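Long-range contacts in sialidase domain-containing protein (Dyadobacter fermentans, PDB 5HX0), which is of unknown function but has a six-bladed, sialidase-like beta-propeller fold, and may bind or process glycans: residues 98-103 and 112-117; 259-264 and 283-288; 323-328 and 337-342. All coordinates share one frame; numbering follows the deposited sequence. Where two conformers were deposited one is given.

Contact 1 of 3, residues 98-103 and 112-117; sequences LVSVKS and EPELIY
Leu98 pairs with two residues at once: its O accepts Ile116 N at 2.8 Å and Tyr117 N, both donors approaching from the same face of the carbonyl plane. Leu98 N returns a bond to Tyr117 O. Ile116, with psi at -47°, is the extra residue of this classic beta bulge. Beyond it the pairing is regular, Ser100 and Glu114 exchanging two backbone bonds, with Ser100 N to Glu114 O at 2.8 Å.

Apolar contacts fill in around the backbone. The Pro113 ring lies alongside Val99, CB to CB at 3.8 Å, and its CG reaches Val101 CG1. Ile116 CD1 rests 3.9 Å from Ser100 CB.

The polar group is at the Glu114 tip. Lys102, extended beyond CG, crosses Glu114 at about a right angle and sets NZ on the syn lone pair of OE1 at 3.0 Å, a salt bridge. A water donates to Glu114 OE1 at 2.8 Å and also bonds Ser100 OG.

Leu115 packs on Leu115 of the second subunit. Strands 97-103 and 114-117, third and fourth of four, form the outer hairpin of a propeller blade, and the bonds from Ser103 OG to Asp105 N and Gly106 N in its turn, beside Trp109, are consistent with an Asp-box (BNR-type) repeat.

Contact 2 of 3, residues 259-264 and 283-288; sequences EKVSFN and AGLGDQ
The mouth of the hairpin made by strands 262-270 and 276-283, the first two strands of a propeller blade, is closed where Ser262 faces Ala283 as an antiparallel hydrogen-bonded pair. Two backbone bonds define it: Ser262 N to Ala283 O at 2.9 Å, and Ala283 N to Ser262 O at 3.0 Å. They differ in aim, for Ser262 N is only slightly tilted from the carbonyl plane of Ala283, whereas Ala283 N stands above that of Ser262, 39° out of it. The two CB atoms sit on the same face of the sheet, 3.9 Å apart.

Past this pair the contact passes to side chains, chiefly Val261 against Leu285. Val261 CG1, anti to the backbone N (chi1 177°), is put 3.6 Å from Ala283 O, and it also touches Leu285 CB. The other branch, Val261 CG2, meets Leu285 CD1 at 4.0 Å, the two side chains crossing obliquely. Gly284, which links Ala283 to Leu285, has phi at 85°, and at its backbone angles a CB would be jammed against Ala283 O. A type I' turn follows, closed by Gln288 N to Leu285 O at 3.0 Å, and it leads the chain into strand 288-294.

Both segments also bond to neighbouring elements. Asp258 OD2 accepts Val261 N, Leu285 packs on Trp304, and Asn264 lies near a bound tetraethylene glycol, probably a crystallisation additive. The segment 259-264 is joined to strand 234-242 of the preceding blade by the bond from Ser262 OG to Thr235 N, and Asp287 reaches into the following blade, OD1 bonding His312, just before strand 314-318, and OD2 bonding His332, between strands 324-330 and 336-342.

Contact 3 of 3, residues 323-328 and 337-342; sequences RVLLSY and IRARIL
Val324, Leu326 and Tyr328 pair with Leu342, Arg340 and Arg338 through six backbone hydrogen bonds of 2.7 to 3.0 Å, the two strands running antiparallel at 158° and their axes coming within 4.6 Å. On the face of Leu325 and Ser327 the packing is apolar: Leu325 CD1 lies 3.9 Å from both Ala339 CB and Ile341 CG1. At the strand end Ile341 CG2 covers one face of the Arg323 guanidinium, offset toward its rim, while Arg323 NE is bound by Asp321.

The opposite face carries Tyr328. Its CG stands between the backbone N and carbonyl carbon (chi1 42°), and the ring lies across the neighbouring strand with Arg338 O 3.8 Å from its plane, over the centre. Arg338 CB touches Tyr328 CE2 at 3.6 Å. At the ring's end Arg340 NE donates to Tyr328 OH at 2.9 Å, the hydroxyl lying in the guanidinium plane.

Glu354 of the next strand completes the cluster, with OE2 meeting both Tyr328 OH and Arg340 NH2 and OE1 meeting Arg338 NH1. Two arginines around one carboxylate would favour its ionised form, and the NE bond should polarise the phenol. The arrangement implies a largely buried network of polar and charged groups linking three adjacent strands.

Along the chain the contacts come in series, 98-103/112-117 first, then 259-264/283-288, then 323-328/337-342, each in a different antiparallel sheet. Contact 1 joins the third and fourth strands of its sheet, contact 2 the first and second, contact 3 the second and third, so together they represent the last, first and middle strand pairings, each in a different blade. Contacts 1 and 2 lie on opposite sides of the chain's centre, their own centres 33 Å apart. Contact 3 is 26 Å from contact 1 and 21 Å from contact 2, centre to centre, and none touch. Contacts 2 and 3 share the BNR repeat-like range and belong to consecutive sheets, consistent with blades arranged round a propeller axis.

Contact 1 of 3, residues 98-103 and 112-117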
ATOM      1  N   LEU A  98      -0.204  -6.452   3.362  1.00  9.71           N
ATOM      2  CA  LEU A  98       0.459  -7.359   4.292  1.00  9.60           C
ATOM      3  C   LEU A  98       1.091  -6.517   5.393  1.00 11.38           C
ATOM      4  O   LEU A  98       1.944  -5.666   5.111  1.00  8.58           O
ATOM      5  CB  LEU A  98       1.504  -8.200   3.560  1.00  6.97           C
ATOM      6  CG  LEU A  98       1.060  -8.940   2.277  1.00 10.63           C
ATOM      7  CD1 LEU A  98       2.189  -9.873   1.772  1.00  5.98           C
ATOM      8  CD2 LEU A  98      -0.242  -9.733   2.463  1.00  7.53           C
ATOM      9  N   VAL A  99       0.668  -6.734   6.643  1.00  7.40           N
ATOM     10  CA  VAL A  99       1.153  -5.943   7.772  1.00  8.70           C
ATOM     11  C   VAL A  99       1.582  -6.878   8.898  1.00 10.99           C
ATOM     12  O   VAL A  99       1.329  -8.084   8.868  1.00 10.14           O
ATOM     13  CB  VAL A  99       0.086  -4.937   8.274  1.00  6.22           C
ATOM     14  CG1 VAL A  99      -0.343  -3.988   7.148  1.00  9.34           C
ATOM     15  CG2 VAL A  99      -1.109  -5.653   8.823  1.00  5.45           C
ATOM     16  N   SER A 100       2.214  -6.302   9.924  1.00  9.47           N
ATOM     17  CA  SER A 100       2.672  -7.097  11.058  1.00 12.34           C
ATOM     18  C   SER A 100       2.491  -6.353  12.373  1.00  9.16           C
ATOM     19  O   SER A 100       2.502  -5.118  12.417  1.00  9.49           O
ATOM     20  CB  SER A 100       4.163  -7.481  10.926  1.00 12.89           C
ATOM     21  OG  SER A 100       4.957  -6.308  10.985  1.00 12.48           O
ATOM     22  N   VAL A 101       2.362  -7.131  13.457  1.00  8.18           N
ATOM     23  CA  VAL A 101       2.529  -6.628  14.813  1.00  6.18           C
ATOM     24  C   VAL A 101       3.555  -7.527  15.482  1.00  8.26           C
ATOM     25  O   VAL A 101       3.863  -8.619  14.992  1.00 12.11           O
ATOM     26  CB  VAL A 101       1.209  -6.575  15.633  1.00  4.80           C
ATOM     27  CG1 VAL A 101       0.259  -5.470  15.071  1.00  4.66           C
ATOM     28  CG2 VAL A 101       0.518  -7.932  15.629  1.00 10.34           C
ATOM     29  N   LYS A 102       4.118  -7.039  16.597  1.00  6.49           N
ATOM     30  CA  LYS A 102       5.273  -7.676  17.236  1.00 12.89           C
ATOM     31  C   LYS A 102       5.068  -7.785  18.743  1.00 15.39           C
ATOM     32  O   LYS A 102       4.306  -7.021  19.345  1.00 12.30           O
ATOM     33  CB  LYS A 102       6.569  -6.884  16.960  1.00 12.62           C
ATOM     34  CG  LYS A 102       6.921  -6.802  15.484  1.00 15.96           C
ATOM     35  CD  LYS A 102       8.108  -5.853  15.227  1.00 18.20           C
ATOM     36  CE  LYS A 102       8.607  -6.055  13.776  1.00 30.40           C
ATOM     37  NZ  LYS A 102       9.584  -5.040  13.268  1.00 32.84           N
ATOM     38  N   SER A 103       5.785  -8.735  19.351  1.00 10.57           N
ATOM     39  CA  SER A 103       5.648  -9.025  20.777  1.00 11.09           C
ATOM     40  C   SER A 103       6.952  -9.611  21.297  1.00 13.94           C
ATOM     41  O   SER A 103       7.675 -10.291  20.568  1.00 12.59           O
ATOM     42  CB  SER A 103       4.497 -10.017  21.038  1.00 12.78           C
ATOM     43  OG  SER A 103       4.393 -10.348  22.424  1.00 16.81           O
ATOM     44  N   GLU A 112       0.226  -0.500  16.602  1.00 12.51           N
ATOM     45  CA  GLU A 112       0.112   0.009  15.234  1.00 16.65           C
ATOM     46  C   GLU A 112       0.829  -0.924  14.261  1.00 13.74           C
ATOM     47  O   GLU A 112       2.060  -1.043  14.335  1.00 15.07           O
ATOM     48  CB  GLU A 112       0.707   1.421  15.143  1.00 18.52           C
ATOM     49  CG  GLU A 112       0.442   2.104  13.825  1.00 33.26           C
ATOM     50  CD  GLU A 112      -1.030   2.464  13.654  1.00 42.53           C
ATOM     51  OE1 GLU A 112      -1.747   2.600  14.679  1.00 45.88           O
ATOM     52  OE2 GLU A 112      -1.469   2.606  12.493  1.00 37.58           O
ATOM     53  N   PRO A 113       0.124  -1.601  13.350  1.00 12.31           N
ATOM     54  CA  PRO A 113       0.795  -2.538  12.445  1.00  8.03           C
ATOM     55  C   PRO A 113       1.790  -1.843  11.532  1.00 11.30           C
ATOM     56  O   PRO A 113       1.546  -0.735  11.052  1.00 12.92           O
ATOM     57  CB  PRO A 113      -0.358  -3.143  11.646  1.00 11.53           C
ATOM     58  CG  PRO A 113      -1.568  -2.997  12.575  1.00 13.73           C
ATOM     59  CD  PRO A 113      -1.346  -1.676  13.231  1.00 13.84           C
ATOM     60  N   GLU A 114       2.930  -2.494  11.309  1.00  8.26           N
ATOM     61  CA  GLU A 114       3.886  -2.020  10.310  1.00  8.67           C
ATOM     62  C   GLU A 114       3.595  -2.672   8.966  1.00 12.97           C
ATOM     63  O   GLU A 114       3.130  -3.807   8.899  1.00 14.71           O
ATOM     64  CB  GLU A 114       5.321  -2.347  10.715  1.00  9.16           C
ATOM     65  CG  GLU A 114       5.798  -1.601  11.928  1.00 19.78           C
ATOM     66  CD  GLU A 114       7.205  -1.994  12.273  1.00 27.19           C
ATOM     67  OE1 GLU A 114       7.403  -3.067  12.888  1.00 18.78           O
ATOM     68  OE2 GLU A 114       8.116  -1.241  11.887  1.00 28.40           O
ATOM     69  N   LEU A 115       3.913  -1.962   7.891  1.00 11.56           N
ATOM     70  CA  LEU A 115       3.670  -2.494   6.559  1.00 11.22           C
ATOM     71  C   LEU A 115       4.795  -3.436   6.150  1.00 16.08           C
ATOM     72  O   LEU A 115       5.976  -3.079   6.220  1.00 14.50           O
ATOM     73  CB  LEU A 115       3.548  -1.362   5.542  1.00 13.45           C
ATOM     74  CG  LEU A 115       3.230  -1.895   4.142  1.00 12.21           C
ATOM     75  CD1 LEU A 115       1.783  -2.255   4.007  1.00 13.34           C
ATOM     76  CD2 LEU A 115       3.585  -0.881   3.121  1.00 21.21           C
ATOM     77  N   ILE A 116       4.426  -4.650   5.763  1.00 10.45           N
ATOM     78  CA  ILE A 116       5.350  -5.539   5.067  1.00  8.38           C
ATOM     79  C   ILE A 116       5.302  -5.288   3.566  1.00 13.09           C
ATOM     80  O   ILE A 116       6.336  -5.134   2.914  1.00 10.96           O
ATOM     81  CB  ILE A 116       5.042  -7.021   5.385  1.00  8.83           C
ATOM     82  CG1 ILE A 116       5.334  -7.341   6.853  1.00 12.10           C
ATOM     83  CG2 ILE A 116       5.875  -7.940   4.460  1.00 10.96           C
ATOM     84  CD1 ILE A 116       4.810  -8.749   7.294  1.00 11.65           C
ATOM     85  N   TYR A 117       4.104  -5.208   2.995  1.00  9.15           N
ATOM     86  CA  TYR A 117       4.021  -5.082   1.547  1.00 10.67           C
ATOM     87  C   TYR A 117       2.657  -4.599   1.088  1.00 13.02           C
ATOM     88  O   TYR A 117       1.624  -5.094   1.554  1.00 11.22           O
ATOM     89  CB  TYR A 117       4.314  -6.422   0.892  1.00 10.93           C
ATOM     90  CG  TYR A 117       4.399  -6.357  -0.623  1.00 13.24           C
ATOM     91  CD1 TYR A 117       5.416  -5.646  -1.254  1.00 14.59           C
ATOM     92  CD2 TYR A 117       3.485  -7.050  -1.412  1.00 11.67           C
ATOM     93  CE1 TYR A 117       5.500  -5.603  -2.648  1.00 15.21           C
ATOM     94  CE2 TYR A 117       3.560  -7.022  -2.801  1.00 10.68           C
ATOM     95  CZ  TYR A 117       4.573  -6.291  -3.409  1.00 15.51           C
ATOM     96  OH  TYR A 117       4.640  -6.261  -4.782  1.00 14.23           O
TER
HETATM   97  O   HOH W   1       5.291  -4.811  13.303  1.00 13.56           O

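Contact 2 of 3, residues 259-264 and 283-288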
ATOM      1  N   GLU A 259     -10.006 -36.927  -9.173  1.00 27.15           N
ATOM      2  CA  GLU A 259     -10.905 -36.567 -10.268  1.00 30.92           C
ATOM      3  C   GLU A 259     -12.006 -35.623  -9.812  1.00 24.42           C
ATOM      4  O   GLU A 259     -12.471 -34.797 -10.605  1.00 27.12           O
ATOM      5  CB  GLU A 259     -11.535 -37.817 -10.892  1.00 40.43           C
ATOM      6  CG  GLU A 259     -10.593 -38.623 -11.763  1.00 57.12           C
ATOM      7  CD  GLU A 259     -10.008 -37.805 -12.902  1.00 72.33           C
ATOM      8  OE1 GLU A 259     -10.729 -36.945 -13.458  1.00 72.83           O
ATOM      9  OE2 GLU A 259      -8.821 -38.020 -13.236  1.00 80.91           O
ATOM     10  N   LYS A 260     -12.446 -35.732  -8.563  1.00 25.54           N
ATOM     11  CA  LYS A 260     -13.536 -34.892  -8.076  1.00 30.61           C
ATOM     12  C   LYS A 260     -13.148 -33.997  -6.914  1.00 26.28           C
ATOM     13  O   LYS A 260     -13.556 -32.841  -6.878  1.00 27.70           O
ATOM     14  CB  LYS A 260     -14.733 -35.762  -7.659  1.00 39.32           C
ATOM     15  CG  LYS A 260     -15.447 -36.392  -8.841  1.00 51.38           C
ATOM     16  CD  LYS A 260     -16.661 -37.193  -8.417  1.00 55.19           C
ATOM     17  CE  LYS A 260     -17.172 -38.038  -9.577  1.00 64.79           C
ATOM     18  NZ  LYS A 260     -16.120 -38.966 -10.107  1.00 65.07           N
ATOM     19  N   VAL A 261     -12.388 -34.508  -5.955  1.00 22.99           N
ATOM     20  CA  VAL A 261     -12.067 -33.758  -4.744  1.00 22.85           C
ATOM     21  C   VAL A 261     -10.962 -32.748  -5.050  1.00 19.31           C
ATOM     22  O   VAL A 261      -9.975 -33.077  -5.721  1.00 21.95           O
ATOM     23  CB  VAL A 261     -11.652 -34.725  -3.628  1.00 19.63           C
ATOM     24  CG1 VAL A 261     -11.239 -33.978  -2.383  1.00 15.79           C
ATOM     25  CG2 VAL A 261     -12.797 -35.721  -3.319  1.00 17.92           C
ATOM     26  N   SER A 262     -11.120 -31.510  -4.552  1.00 15.68           N
ATOM     27  CA  SER A 262     -10.093 -30.478  -4.688  1.00 19.94           C
ATOM     28  C   SER A 262      -9.190 -30.469  -3.459  1.00 21.24           C
ATOM     29  O   SER A 262      -9.640 -30.726  -2.339  1.00 20.22           O
ATOM     30  CB  SER A 262     -10.701 -29.079  -4.851  1.00 17.33           C
ATOM     31  OG  SER A 262     -11.365 -28.882  -6.093  1.00 23.40           O
ATOM     32  N   PHE A 263      -7.921 -30.169  -3.676  1.00 18.66           N
ATOM     33  CA  PHE A 263      -6.955 -29.947  -2.607  1.00 16.55           C
ATOM     34  C   PHE A 263      -6.395 -28.550  -2.821  1.00 17.55           C
ATOM     35  O   PHE A 263      -5.996 -28.215  -3.940  1.00 17.08           O
ATOM     36  CB  PHE A 263      -5.847 -31.004  -2.651  1.00 13.23           C
ATOM     37  CG  PHE A 263      -6.370 -32.401  -2.570  1.00 13.59           C
ATOM     38  CD1 PHE A 263      -6.673 -32.964  -1.342  1.00 17.01           C
ATOM     39  CD2 PHE A 263      -6.618 -33.125  -3.727  1.00 18.95           C
ATOM     40  CE1 PHE A 263      -7.203 -34.266  -1.265  1.00 21.52           C
ATOM     41  CE2 PHE A 263      -7.133 -34.401  -3.665  1.00 18.21           C
ATOM     42  CZ  PHE A 263      -7.424 -34.976  -2.428  1.00 25.22           C
ATOM     43  N   ASN A 264      -6.417 -27.719  -1.778  1.00 13.68           N
ATOM     44  CA  ASN A 264      -5.930 -26.353  -1.960  1.00 12.36           C
ATOM     45  C   ASN A 264      -4.935 -25.991  -0.863  1.00 14.17           C
ATOM     46  O   ASN A 264      -3.734 -26.256  -1.013  1.00 16.67           O
ATOM     47  CB  ASN A 264      -7.102 -25.342  -2.066  1.00 17.56           C
ATOM     48  CG  ASN A 264      -8.241 -25.598  -1.060  1.00 19.00           C
ATOM     49  OD1 ASN A 264      -8.035 -25.539   0.152  1.00 17.30           O
ATOM     50  ND2 ASN A 264      -9.451 -25.816  -1.566  1.00 14.94           N
ATOM     51  N   ALA A 283     -11.943 -29.473  -0.832  1.00 17.31           N
ATOM     52  CA  ALA A 283     -13.283 -29.072  -1.246  1.00 18.24           C
ATOM     53  C   ALA A 283     -13.938 -30.281  -1.897  1.00 24.14           C
ATOM     54  O   ALA A 283     -13.276 -31.039  -2.613  1.00 22.03           O
ATOM     55  CB  ALA A 283     -13.257 -27.873  -2.222  1.00 18.34           C
ATOM     56  N   GLY A 284     -15.221 -30.491  -1.614  1.00 24.56           N
ATOM     57  CA  GLY A 284     -15.912 -31.649  -2.150  1.00 27.28           C
ATOM     58  C   GLY A 284     -15.758 -32.914  -1.335  1.00 27.08           C
ATOM     59  O   GLY A 284     -16.079 -33.997  -1.833  1.00 26.23           O
ATOM     60  N   LEU A 285     -15.270 -32.821  -0.105  1.00 19.02           N
ATOM     61  CA  LEU A 285     -15.116 -33.997   0.737  1.00 20.55           C
ATOM     62  C   LEU A 285     -15.592 -33.700   2.150  1.00 17.29           C
ATOM     63  O   LEU A 285     -15.028 -34.199   3.126  1.00 20.56           O
ATOM     64  CB  LEU A 285     -13.667 -34.495   0.746  1.00 20.31           C
ATOM     65  CG  LEU A 285     -13.391 -35.944   1.169  1.00 22.20           C
ATOM     66  CD1 LEU A 285     -14.130 -36.932   0.246  1.00 25.99           C
ATOM     67  CD2 LEU A 285     -11.895 -36.232   1.142  1.00 16.95           C
ATOM     68  N   GLY A 286     -16.642 -32.894   2.276  1.00 16.64           N
ATOM     69  CA  GLY A 286     -17.257 -32.659   3.575  1.00 16.56           C
ATOM     70  C   GLY A 286     -16.341 -32.028   4.594  1.00 19.61           C
ATOM     71  O   GLY A 286     -16.448 -32.338   5.788  1.00 16.78           O
ATOM     72  N   ASP A 287     -15.407 -31.179   4.145  1.00 17.46           N
ATOM     73  CA  ASP A 287     -14.403 -30.533   4.992  1.00 14.87           C
ATOM     74  C   ASP A 287     -13.472 -31.539   5.672  1.00 18.03           C
ATOM     75  O   ASP A 287     -12.889 -31.246   6.728  1.00 16.61           O
ATOM     76  CB  ASP A 287     -15.051 -29.618   6.042  1.00 14.52           C
ATOM     77  CG  ASP A 287     -14.052 -28.607   6.637  1.00 23.38           C
ATOM     78  OD1 ASP A 287     -13.081 -28.256   5.942  1.00 20.45           O
ATOM     79  OD2 ASP A 287     -14.221 -28.174   7.795  1.00 24.36           O
ATOM     80  N   GLN A 288     -13.312 -32.723   5.094  0.53 15.51           N
ATOM     81  CA  GLN A 288     -12.401 -33.700   5.668  0.53 19.30           C
ATOM     82  C   GLN A 288     -10.959 -33.228   5.508  0.53 19.96           C
ATOM     83  O   GLN A 288     -10.522 -32.909   4.398  0.53 16.26           O
ATOM     84  CB  GLN A 288     -12.593 -35.053   4.990  0.53 21.42           C
ATOM     85  CG  GLN A 288     -11.689 -36.130   5.507  0.53 20.76           C
ATOM     86  CD  GLN A 288     -12.129 -36.674   6.843  0.53 22.73           C
ATOM     87  OE1 GLN A 288     -11.324 -37.226   7.580  0.53 25.79           O
ATOM     88  NE2 GLN A 288     -13.413 -36.529   7.161  0.53 17.58           N
TER

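Contact 3 of 3, residues 323-328 and 337-342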
ATOM      1  N   ARG A 323       7.244 -34.220  19.171  1.00 17.72           N
ATOM      2  CA  ARG A 323       5.841 -34.355  18.796  1.00 18.63           C
ATOM      3  C   ARG A 323       5.437 -33.127  17.969  1.00 19.39           C
ATOM      4  O   ARG A 323       6.162 -32.135  17.901  1.00 15.27           O
ATOM      5  CB  ARG A 323       4.958 -34.518  20.041  1.00 22.39           C
ATOM      6  CG  ARG A 323       5.260 -35.789  20.850  1.00 18.61           C
ATOM      7  CD  ARG A 323       4.263 -35.947  21.972  1.00 22.57           C
ATOM      8  NE  ARG A 323       4.309 -34.809  22.884  1.00 24.17           N
ATOM      9  CZ  ARG A 323       3.324 -34.488  23.725  1.00 20.93           C
ATOM     10  NH1 ARG A 323       2.202 -35.204  23.757  1.00 21.59           N
ATOM     11  NH2 ARG A 323       3.458 -33.437  24.511  1.00 22.52           N
ATOM     12  N   VAL A 324       4.270 -33.202  17.324  1.00 17.02           N
ATOM     13  CA  VAL A 324       3.872 -32.220  16.320  1.00 14.41           C
ATOM     14  C   VAL A 324       2.505 -31.658  16.688  1.00 15.50           C
ATOM     15  O   VAL A 324       1.525 -32.410  16.775  1.00 15.44           O
ATOM     16  CB  VAL A 324       3.834 -32.832  14.907  1.00 16.96           C
ATOM     17  CG1 VAL A 324       3.397 -31.782  13.876  1.00 13.17           C
ATOM     18  CG2 VAL A 324       5.203 -33.421  14.550  1.00 18.52           C
ATOM     19  N   LEU A 325       2.442 -30.341  16.912  1.00 12.10           N
ATOM     20  CA  LEU A 325       1.173 -29.663  17.144  1.00 14.49           C
ATOM     21  C   LEU A 325       0.532 -29.339  15.799  1.00 12.49           C
ATOM     22  O   LEU A 325       1.085 -28.558  15.020  1.00 15.26           O
ATOM     23  CB  LEU A 325       1.364 -28.385  17.960  1.00 12.68           C
ATOM     24  CG  LEU A 325       0.062 -27.599  18.209  1.00 13.55           C
ATOM     25  CD1 LEU A 325      -0.879 -28.395  19.108  1.00 13.25           C
ATOM     26  CD2 LEU A 325       0.401 -26.240  18.827  1.00 17.18           C
ATOM     27  N   LEU A 326      -0.621 -29.949  15.522  1.00 14.10           N
ATOM     28  CA  LEU A 326      -1.388 -29.706  14.299  1.00 11.90           C
ATOM     29  C   LEU A 326      -2.589 -28.856  14.678  1.00 17.31           C
ATOM     30  O   LEU A 326      -3.478 -29.337  15.374  1.00 10.91           O
ATOM     31  CB  LEU A 326      -1.837 -31.031  13.675  1.00 14.44           C
ATOM     32  CG  LEU A 326      -2.521 -30.970  12.307  1.00 15.30           C
ATOM     33  CD1 LEU A 326      -1.530 -30.573  11.223  1.00 12.58           C
ATOM     34  CD2 LEU A 326      -3.150 -32.326  11.993  1.00 19.24           C
ATOM     35  N   SER A 327      -2.622 -27.597  14.244  0.65  9.93           N
ATOM     36  CA  SER A 327      -3.761 -26.749  14.568  0.65 13.90           C
ATOM     37  C   SER A 327      -4.576 -26.464  13.312  0.65 14.72           C
ATOM     38  O   SER A 327      -4.045 -26.453  12.195  0.65 14.04           O
ATOM     39  CB  SER A 327      -3.308 -25.438  15.219  0.65 11.78           C
ATOM     40  OG  SER A 327      -2.403 -24.753  14.389  0.65 12.51           O
ATOM     41  N   TYR A 328      -5.874 -26.230  13.504  1.00 12.36           N
ATOM     42  CA  TYR A 328      -6.781 -26.010  12.382  1.00 14.25           C
ATOM     43  C   TYR A 328      -8.008 -25.226  12.816  1.00 13.30           C
ATOM     44  O   TYR A 328      -8.396 -25.234  13.985  1.00 12.57           O
ATOM     45  CB  TYR A 328      -7.233 -27.327  11.745  1.00 12.16           C
ATOM     46  CG  TYR A 328      -7.561 -28.418  12.741  1.00 11.53           C
ATOM     47  CD1 TYR A 328      -6.556 -29.230  13.252  1.00 17.40           C
ATOM     48  CD2 TYR A 328      -8.869 -28.664  13.128  1.00 10.49           C
ATOM     49  CE1 TYR A 328      -6.834 -30.242  14.152  1.00 14.04           C
ATOM     50  CE2 TYR A 328      -9.164 -29.696  14.048  1.00 14.78           C
ATOM     51  CZ  TYR A 328      -8.135 -30.473  14.542  1.00 14.79           C
ATOM     52  OH  TYR A 328      -8.370 -31.499  15.442  1.00 19.82           O
ATOM     53  N   ILE A 337     -11.558 -22.978  16.991  1.00 12.74           N
ATOM     54  CA  ILE A 337     -10.179 -23.355  16.699  1.00 15.93           C
ATOM     55  C   ILE A 337      -9.895 -24.633  17.457  1.00 12.89           C
ATOM     56  O   ILE A 337     -10.229 -24.727  18.640  1.00 15.30           O
ATOM     57  CB  ILE A 337      -9.160 -22.275  17.136  1.00 13.47           C
ATOM     58  CG1 ILE A 337      -9.553 -20.854  16.672  1.00 15.27           C
ATOM     59  CG2 ILE A 337      -7.716 -22.681  16.737  1.00 13.38           C
ATOM     60  CD1 ILE A 337      -9.535 -20.609  15.152  1.00 15.35           C
ATOM     61  N   ARG A 338      -9.240 -25.595  16.804  1.00 12.59           N
ATOM     62  CA  ARG A 338      -8.913 -26.871  17.441  1.00 14.07           C
ATOM     63  C   ARG A 338      -7.496 -27.307  17.063  1.00 17.44           C
ATOM     64  O   ARG A 338      -6.843 -26.712  16.200  1.00 13.70           O
ATOM     65  CB  ARG A 338      -9.952 -27.943  17.055  1.00 15.09           C
ATOM     66  CG  ARG A 338     -11.372 -27.540  17.487  1.00 13.24           C
ATOM     67  CD  ARG A 338     -12.442 -28.559  17.143  1.00 21.61           C
ATOM     68  NE  ARG A 338     -13.726 -28.073  17.658  1.00 17.12           N
ATOM     69  CZ  ARG A 338     -14.702 -28.856  18.102  1.00 28.04           C
ATOM     70  NH1 ARG A 338     -14.559 -30.177  18.094  1.00 26.37           N
ATOM     71  NH2 ARG A 338     -15.820 -28.312  18.560  1.00 16.50           N
ATOM     72  N   ALA A 339      -7.027 -28.375  17.709  1.00 14.00           N
ATOM     73  CA  ALA A 339      -5.693 -28.888  17.442  1.00 18.33           C
ATOM     74  C   ALA A 339      -5.580 -30.310  17.971  1.00 18.73           C
ATOM     75  O   ALA A 339      -6.413 -30.768  18.758  1.00 16.68           O
ATOM     76  CB  ALA A 339      -4.615 -27.995  18.079  1.00 14.14           C
ATOM     77  N   ARG A 340      -4.529 -31.006  17.527  1.00 14.97           N
ATOM     78  CA  ARG A 340      -4.167 -32.276  18.137  1.00 16.41           C
ATOM     79  C   ARG A 340      -2.655 -32.442  18.048  1.00 15.21           C
ATOM     80  O   ARG A 340      -2.009 -31.869  17.175  1.00 17.51           O
ATOM     81  CB  ARG A 340      -4.908 -33.458  17.481  1.00 21.38           C
ATOM     82  CG  ARG A 340      -4.840 -33.528  15.964  1.00 23.77           C
ATOM     83  CD  ARG A 340      -5.818 -34.602  15.407  1.00 21.55           C
ATOM     84  NE  ARG A 340      -7.222 -34.194  15.498  1.00 23.27           N
ATOM     85  CZ  ARG A 340      -8.254 -35.035  15.473  1.00 29.50           C
ATOM     86  NH1 ARG A 340      -8.046 -36.349  15.363  1.00 27.21           N
ATOM     87  NH2 ARG A 340      -9.495 -34.575  15.571  1.00 20.85           N
ATOM     88  N   ILE A 341      -2.086 -33.207  18.974  1.00 13.18           N
ATOM     89  CA  ILE A 341      -0.642 -33.384  19.031  1.00 17.84           C
ATOM     90  C   ILE A 341      -0.317 -34.768  18.496  1.00 16.17           C
ATOM     91  O   ILE A 341      -0.743 -35.774  19.072  1.00 17.48           O
ATOM     92  CB  ILE A 341      -0.108 -33.201  20.460  1.00 18.28           C
ATOM     93  CG1 ILE A 341      -0.359 -31.770  20.944  1.00 17.97           C
ATOM     94  CG2 ILE A 341       1.382 -33.573  20.515  1.00 15.02           C
ATOM     95  CD1 ILE A 341       0.153 -31.523  22.372  1.00 21.97           C
ATOM     96  N   LEU A 342       0.430 -34.817  17.400  1.00 14.98           N
ATOM     97  CA  LEU A 342       0.778 -36.069  16.748  1.00 18.35           C
ATOM     98  C   LEU A 342       2.133 -36.559  17.244  1.00 20.04           C
ATOM     99  O   LEU A 342       2.939 -35.787  17.771  1.00 18.38           O
ATOM    100  CB  LEU A 342       0.810 -35.875  15.232  1.00 13.57           C
ATOM    101  CG  LEU A 342      -0.415 -35.206  14.596  1.00 14.39           C
ATOM    102  CD1 LEU A 342      -0.267 -35.207  13.085  1.00 20.01           C
ATOM    103  CD2 LEU A 342      -1.702 -35.924  15.023  1.00 16.92           C
TER